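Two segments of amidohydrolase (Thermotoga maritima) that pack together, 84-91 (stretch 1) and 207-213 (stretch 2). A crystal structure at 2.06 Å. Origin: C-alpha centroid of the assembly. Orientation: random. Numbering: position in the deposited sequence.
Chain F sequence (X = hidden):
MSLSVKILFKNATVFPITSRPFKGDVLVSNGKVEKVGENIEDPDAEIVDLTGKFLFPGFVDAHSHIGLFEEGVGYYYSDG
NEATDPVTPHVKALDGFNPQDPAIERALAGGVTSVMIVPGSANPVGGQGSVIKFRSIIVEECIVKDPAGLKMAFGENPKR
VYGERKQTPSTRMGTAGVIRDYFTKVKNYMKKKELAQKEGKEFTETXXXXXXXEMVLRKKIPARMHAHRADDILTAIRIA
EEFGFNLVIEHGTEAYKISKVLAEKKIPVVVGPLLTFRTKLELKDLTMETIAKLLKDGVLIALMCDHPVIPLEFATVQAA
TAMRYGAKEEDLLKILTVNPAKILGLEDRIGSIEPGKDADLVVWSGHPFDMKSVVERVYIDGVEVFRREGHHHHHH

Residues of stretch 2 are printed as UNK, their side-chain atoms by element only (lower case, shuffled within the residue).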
# COMPACT_ATOMS: atom_id res chain seq x y z
N THR F 84 4.23 0.16 19.59
CA THR F 84 5.17 0.17 18.46
C THR F 84 6.32 -0.80 18.69
O THR F 84 7.31 -0.79 17.95
CB THR F 84 5.77 1.56 18.28
OG1 THR F 84 6.40 1.95 19.51
CG2 THR F 84 4.67 2.56 17.93
N ASP F 85 6.19 -1.61 19.74
CA ASP F 85 7.27 -2.48 20.19
C ASP F 85 6.69 -3.35 21.31
O ASP F 85 6.15 -2.81 22.29
CB ASP F 85 8.44 -1.62 20.72
CG ASP F 85 9.65 -2.45 21.14
OD1 ASP F 85 10.76 -1.89 21.18
OD2 ASP F 85 9.52 -3.64 21.45
N PRO F 86 6.78 -4.69 21.17
CA PRO F 86 6.08 -5.53 22.16
C PRO F 86 6.78 -5.56 23.54
O PRO F 86 6.22 -6.10 24.48
CB PRO F 86 6.05 -6.92 21.50
CG PRO F 86 7.18 -6.92 20.55
CD PRO F 86 7.39 -5.49 20.09
N VAL F 87 7.97 -4.97 23.65
CA VAL F 87 8.73 -4.96 24.90
C VAL F 87 9.17 -3.54 25.24
O VAL F 87 10.26 -3.11 24.85
CB VAL F 87 9.98 -5.88 24.81
CG1 VAL F 87 10.68 -6.00 26.16
CG2 VAL F 87 9.60 -7.27 24.32
N THR F 88 8.32 -2.82 25.97
CA THR F 88 8.65 -1.48 26.43
C THR F 88 8.60 -1.32 27.97
O THR F 88 7.91 -0.44 28.48
CB THR F 88 7.74 -0.42 25.77
OG1 THR F 88 6.37 -0.69 26.09
CG2 THR F 88 7.91 -0.42 24.24
N PRO F 89 9.38 -2.13 28.70
CA PRO F 89 9.41 -2.03 30.18
C PRO F 89 9.92 -0.68 30.69
O PRO F 89 9.57 -0.29 31.80
CB PRO F 89 10.39 -3.12 30.60
CG PRO F 89 11.25 -3.36 29.39
CD PRO F 89 10.37 -3.12 28.21
N HIS F 90 10.74 -0.00 29.88
CA HIS F 90 11.39 1.25 30.26
C HIS F 90 10.46 2.47 30.27
O HIS F 90 10.80 3.48 30.88
CB HIS F 90 12.58 1.52 29.32
CG HIS F 90 12.16 1.72 27.89
ND1 HIS F 90 11.37 0.81 27.22
CD2 HIS F 90 12.40 2.72 27.02
CE1 HIS F 90 11.14 1.24 26.00
NE2 HIS F 90 11.76 2.40 25.85
N VAL F 91 9.33 2.41 29.56
CA VAL F 91 8.42 3.56 29.55
C VAL F 91 7.56 3.57 30.82
O VAL F 91 7.23 2.52 31.36
CB VAL F 91 7.55 3.70 28.25
CG1 VAL F 91 8.43 3.64 26.95
CG2 VAL F 91 6.41 2.67 28.21
N UNK F 207 21.35 -0.64 30.80
CA UNK F 207 20.27 -0.67 29.85
C UNK F 207 18.97 -0.47 30.60
O UNK F 207 18.59 -1.26 31.46
c UNK F 207 19.11 -2.09 28.05
o UNK F 207 19.31 -2.71 27.00
o UNK F 207 18.02 -1.56 28.28
c UNK F 207 20.25 -2.00 29.08
N UNK F 208 18.29 0.61 30.24
CA UNK F 208 17.07 1.05 30.89
C UNK F 208 16.02 -0.07 30.94
O UNK F 208 15.36 -0.25 31.96
c UNK F 208 16.00 3.43 30.90
c UNK F 208 17.07 3.95 31.86
c UNK F 208 15.57 4.51 29.90
c UNK F 208 16.53 2.26 30.12
N UNK F 209 15.87 -0.80 29.84
CA UNK F 209 14.91 -1.91 29.75
C UNK F 209 15.30 -3.07 30.67
O UNK F 209 14.44 -3.69 31.30
c UNK F 209 14.11 -2.19 25.93
c UNK F 209 13.42 -1.40 24.83
n UNK F 209 12.97 -2.36 23.72
c UNK F 209 14.19 -1.46 27.29
c UNK F 209 14.79 -2.42 28.31
N UNK F 210 16.59 -3.37 30.74
CA UNK F 210 17.11 -4.42 31.60
C UNK F 210 17.02 -4.05 33.08
O UNK F 210 16.77 -4.92 33.92
c UNK F 210 18.57 -4.75 31.26
c UNK F 210 16.42 -6.41 28.66
se UNK F 210 17.99 -7.04 29.54
c UNK F 210 18.83 -5.30 29.88
N UNK F 211 17.24 -2.77 33.39
CA UNK F 211 17.20 -2.29 34.78
C UNK F 211 15.84 -2.54 35.46
O UNK F 211 15.81 -3.00 36.58
c UNK F 211 17.62 -0.81 34.88
o UNK F 211 19.46 -0.96 37.00
o UNK F 211 21.12 -1.44 35.69
c UNK F 211 19.97 -1.02 35.87
c UNK F 211 19.12 -0.58 34.67
N UNK F 212 14.73 -2.28 34.77
CA UNK F 212 13.40 -2.55 35.33
C UNK F 212 13.15 -4.03 35.50
O UNK F 212 12.48 -4.44 36.46
c UNK F 212 12.23 -2.06 34.42
c UNK F 212 12.64 -0.93 33.54
c UNK F 212 11.03 -1.66 35.30
N UNK F 213 13.62 -4.83 34.54
CA UNK F 213 13.46 -6.28 34.62
C UNK F 213 14.17 -6.81 35.85
O UNK F 213 13.66 -7.70 36.55

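Position 207 carries two carbons, the second bearing two oxygens, and no side-chain atom touches stretch 1. A carboxylate one carbon from the backbone is aspartate, so this is Asp207. Its work is local. Standing at the N-cap, its OD1 accepts from the backbone N of position 209 at 2.8 Å and from the backbone N of position 210 at 3.4 Å, both weak bonds, and so serves amides that the first turn of a helix leaves without carbonyl partners.

Position 208 has four carbons, forked at the second; its first carbon lies 4.1 Å from His90 CB. This is Leu208, and the contact is a simple apolar one, with the bond from CA to CB pointing toward stretch 1.

Position 209 shows four carbons in a row ending in nitrogen. The terminal nitrogen lies 3.0 Å from Val87 O and 3.4 Å from Asp85 OD1, the second carbon 3.6 Å from His90 ND1, and the first 3.8 Å from Pro89 CG. This is the signature of lysine. The CA-to-CB bond of Lys209 points sideways, yet the chain, m at chi1 and t from chi2 to chi4, extends along stretch 1. Its NZ donates to Val87 O and also forms a salt bridge with Asp85 OD1, whose hydrogen bond is weak.

Position 210 holds two carbons, a selenium and a last carbon, unbranched, and none comes within contact distance of stretch 1: selenomethionine, Met210. Its CA-to-CB bond points away.

Position 211 has three carbons, the third carrying two oxygens, all out of reach of stretch 1, which makes it Glu211. Its backbone N donates to Asp207 O at 2.8 Å, closing the first helical turn.

Position 212 has one carbon bearing two more, and one of these outer carbons lies 3.6 Å from Pro89 O. The beta-branched pattern is that of valine. The CA-to-CB bond of Val212 points toward stretch 1, and its CG2 also lies 4.3 Å from Pro89 CB.

Position 213 has no side-chain atoms, so none touches stretch 1, and is Gly213; an ideal CB would find nothing of stretch 1 within 5.5 Å.

The contact sets a capped helix start against an irregular segment whose type I turn, Thr88 to Val91, presents Pro89 and His90 to the helix. Leu208, Lys209 and Val212 meet this pair, and the CA atoms of His90 and Lys209 come within 4.8 Å. Lys209 does most: its aliphatic part packs on the turn while its amine reaches a carbonyl and a carboxylate. Asp85 is itself held, since its OD2 accepts from Val87 N at 3.0 Å. One cost remains: His90 ND1 is buried without a polar partner.

Stretch 2 (207-213) DLKMEVG
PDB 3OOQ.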